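Local coordinates for protein sensor-type histidine kinase PrrB (Mycobacterium tuberculosis, PDB 1YS3) that autophosphorylates on a histidine using ATP, as the membrane sensor kinase of the PrrB/PrrA two-component system, probably needed for early intracellular multiplication and viability, at residues E79-D84 with R141-L146. Sequence-based numbering, arbitrary orientation.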
loop_
_atom_site.group_PDB
_atom_site.type_symbol
_atom_site.label_atom_id
_atom_site.label_comp_id
_atom_site.label_asym_id
_atom_site.label_seq_id
_atom_site.Cartn_x
_atom_site.Cartn_y
_atom_site.Cartn_z
ATOM N N GLU B 79 0.927 -18.239 -19.096
ATOM C CA GLU B 79 2.365 -18.401 -19.124
ATOM C C GLU B 79 3.010 -17.098 -19.591
ATOM O O GLU B 79 2.846 -16.672 -20.737
ATOM C CB GLU B 79 2.714 -19.579 -20.055
ATOM C CG GLU B 79 4.189 -19.833 -20.304
ATOM C CD GLU B 79 4.359 -21.166 -21.135
ATOM O OE1 GLU B 79 4.156 -21.147 -22.369
ATOM O OE2 GLU B 79 4.594 -22.220 -20.511
ATOM N N ILE B 80 3.660 -16.407 -18.661
ATOM C CA ILE B 80 4.369 -15.187 -18.964
ATOM C C ILE B 80 5.857 -15.566 -19.147
ATOM O O ILE B 80 6.452 -16.293 -18.331
ATOM C CB ILE B 80 4.235 -14.134 -17.803
ATOM C CG1 ILE B 80 2.765 -13.705 -17.602
ATOM C CG2 ILE B 80 5.203 -12.906 -18.005
ATOM C CD1 ILE B 80 2.435 -13.476 -16.127
ATOM N N ALA B 81 6.441 -15.082 -20.226
ATOM C CA ALA B 81 7.845 -15.328 -20.497
ATOM C C ALA B 81 8.522 -14.017 -20.739
ATOM O O ALA B 81 7.929 -13.095 -21.306
ATOM C CB ALA B 81 8.033 -16.274 -21.696
ATOM N N ILE B 82 9.761 -13.928 -20.252
ATOM C CA ILE B 82 10.619 -12.808 -20.500
ATOM C C ILE B 82 11.867 -13.456 -21.170
ATOM O O ILE B 82 12.575 -14.258 -20.522
ATOM C CB ILE B 82 10.999 -12.098 -19.168
ATOM C CG1 ILE B 82 9.724 -11.664 -18.372
ATOM C CG2 ILE B 82 11.974 -10.885 -19.436
ATOM C CD1 ILE B 82 9.328 -12.669 -17.231
ATOM N N ASP B 83 12.079 -13.157 -22.452
ATOM C CA ASP B 83 13.211 -13.674 -23.267
ATOM C C ASP B 83 14.191 -12.532 -23.483
ATOM O O ASP B 83 13.772 -11.385 -23.660
ATOM C CB ASP B 83 12.743 -14.144 -24.670
ATOM C CG ASP B 83 12.000 -15.478 -24.650
ATOM O OD1 ASP B 83 12.573 -16.456 -25.175
ATOM O OD2 ASP B 83 10.825 -15.560 -24.170
ATOM N N ASP B 84 15.500 -12.819 -23.483
ATOM C CA ASP B 84 16.500 -11.766 -23.733
ATOM C C ASP B 84 17.637 -12.328 -24.627
ATOM O O ASP B 84 17.764 -13.583 -24.788
ATOM C CB ASP B 84 17.039 -11.169 -22.426
ATOM C CG ASP B 84 17.851 -12.209 -21.562
ATOM O OD1 ASP B 84 19.049 -12.408 -21.799
ATOM O OD2 ASP B 84 17.314 -12.774 -20.586
ATOM N N ARG B 141 15.348 -17.404 -20.878
ATOM C CA ARG B 141 13.910 -17.371 -21.048
ATOM C C ARG B 141 13.368 -17.653 -19.664
ATOM O O ARG B 141 13.488 -18.777 -19.123
ATOM C CB ARG B 141 13.444 -18.403 -22.058
ATOM C CG ARG B 141 11.943 -18.498 -22.237
ATOM C CD ARG B 141 11.528 -19.186 -23.533
ATOM N NE ARG B 141 10.223 -19.828 -23.343
ATOM C CZ ARG B 141 9.045 -19.299 -23.682
ATOM N NH1 ARG B 141 8.993 -18.126 -24.313
ATOM N NH2 ARG B 141 7.918 -19.975 -23.414
ATOM N N LEU B 142 12.868 -16.588 -19.058
ATOM C CA LEU B 142 12.251 -16.689 -17.718
ATOM C C LEU B 142 10.737 -16.907 -17.949
ATOM O O LEU B 142 10.082 -16.082 -18.574
ATOM C CB LEU B 142 12.567 -15.433 -16.891
ATOM C CG LEU B 142 12.057 -15.295 -15.444
ATOM C CD1 LEU B 142 12.195 -16.590 -14.774
ATOM C CD2 LEU B 142 12.777 -14.243 -14.590
ATOM N N VAL B 143 10.214 -18.026 -17.451
ATOM C CA VAL B 143 8.805 -18.388 -17.597
ATOM C C VAL B 143 8.136 -18.411 -16.224
ATOM O O VAL B 143 8.589 -19.118 -15.311
ATOM C CB VAL B 143 8.644 -19.767 -18.330
ATOM C CG1 VAL B 143 7.207 -20.023 -18.757
ATOM C CG2 VAL B 143 9.529 -19.819 -19.548
ATOM N N LEU B 144 7.099 -17.589 -16.060
ATOM C CA LEU B 144 6.197 -17.687 -14.902
ATOM C C LEU B 144 4.921 -18.368 -15.347
ATOM O O LEU B 144 4.260 -17.912 -16.297
ATOM C CB LEU B 144 5.768 -16.343 -14.341
ATOM C CG LEU B 144 6.571 -15.090 -14.079
ATOM C CD1 LEU B 144 6.170 -14.663 -12.660
ATOM C CD2 LEU B 144 8.053 -15.275 -14.176
ATOM N N ARG B 145 4.546 -19.441 -14.673
ATOM C CA ARG B 145 3.284 -20.078 -15.030
ATOM C C ARG B 145 2.336 -19.872 -13.860
ATOM O O ARG B 145 2.609 -20.383 -12.805
ATOM C CB ARG B 145 3.466 -21.562 -15.309
ATOM C CG ARG B 145 4.278 -21.770 -16.619
ATOM C CD ARG B 145 4.640 -23.226 -16.901
ATOM N NE ARG B 145 5.378 -23.368 -18.173
ATOM C CZ ARG B 145 6.711 -23.546 -18.301
ATOM N NH1 ARG B 145 7.523 -23.642 -17.235
ATOM N NH2 ARG B 145 7.249 -23.619 -19.527
ATOM N N LEU B 146 1.197 -19.201 -14.106
ATOM C CA LEU B 146 0.274 -18.798 -13.023
ATOM C C LEU B 146 -1.102 -19.380 -13.259
ATOM O O LEU B 146 -1.661 -19.242 -14.352
ATOM C CB LEU B 146 0.185 -17.263 -13.012
ATOM C CG LEU B 146 1.501 -16.481 -12.816
ATOM C CD1 LEU B 146 1.185 -14.971 -12.758
ATOM C CD2 LEU B 146 2.337 -16.951 -11.578
HETATM O O HOH W 1 5.179 -19.205 -23.573
#
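Glu79 and Arg145 lie side by side on neighbouring antiparallel strands. Arg145 NE donates to Glu79 OE2 at 2.7 Å, using the anti lone pair of that oxygen. NH2 adds a weak second bond to OE2 and also pairs with Glu133. Both Arg145 nitrogens go to the one oxygen, OE2, and the carboxylate and guanidinium planes are 72° apart, so this is not a flat two-pronged bridge. Val143 packs against both side chains. Its CG1 lies 3.6 Å above the centre of the Arg145 guanidinium and touches Glu79 CG at 3.4 Å. The other carboxylate oxygen, Glu79 OE1, is 4.1 Å from Arg141 NH2, too far for a salt bridge, and a water links the two.

Arg141 has CG anti to the backbone N (chi1 176°) and an extended chain, which runs alongside Asp83 and then over Ala81. Its NH1 donates to Asp83 OD2 at 3.2 Å, on the syn side, and Ala81 CB packs against one guanidinium face. NE goes to Glu133, while Asp83 OD1 takes a hydrogen bond from Ser135. Both ends of the pair thus have further partners, which should restrict their rotation.

The opposite face of the sheet is apolar. Ile82 CD1 meets Leu142 CG and Leu144 CD2, each at 4.2 Å, and Ile80 CD1 reaches Leu146 CD1. Helix 44-60 covers this side, with Ala54 against Ile82 and Leu142, and Leu47 against Leu146. Four backbone hydrogen bonds join Ile80 to Leu144 and Ile82 to Leu142.

The two strands are the third and fourth across the five-stranded mixed sheet. One face of the sheet packs on helices, and the other carries the salt-bridged side chains, in the alpha/beta sandwich of the GHKL-type ATPase domain, the ATP-binding part of this histidine kinase.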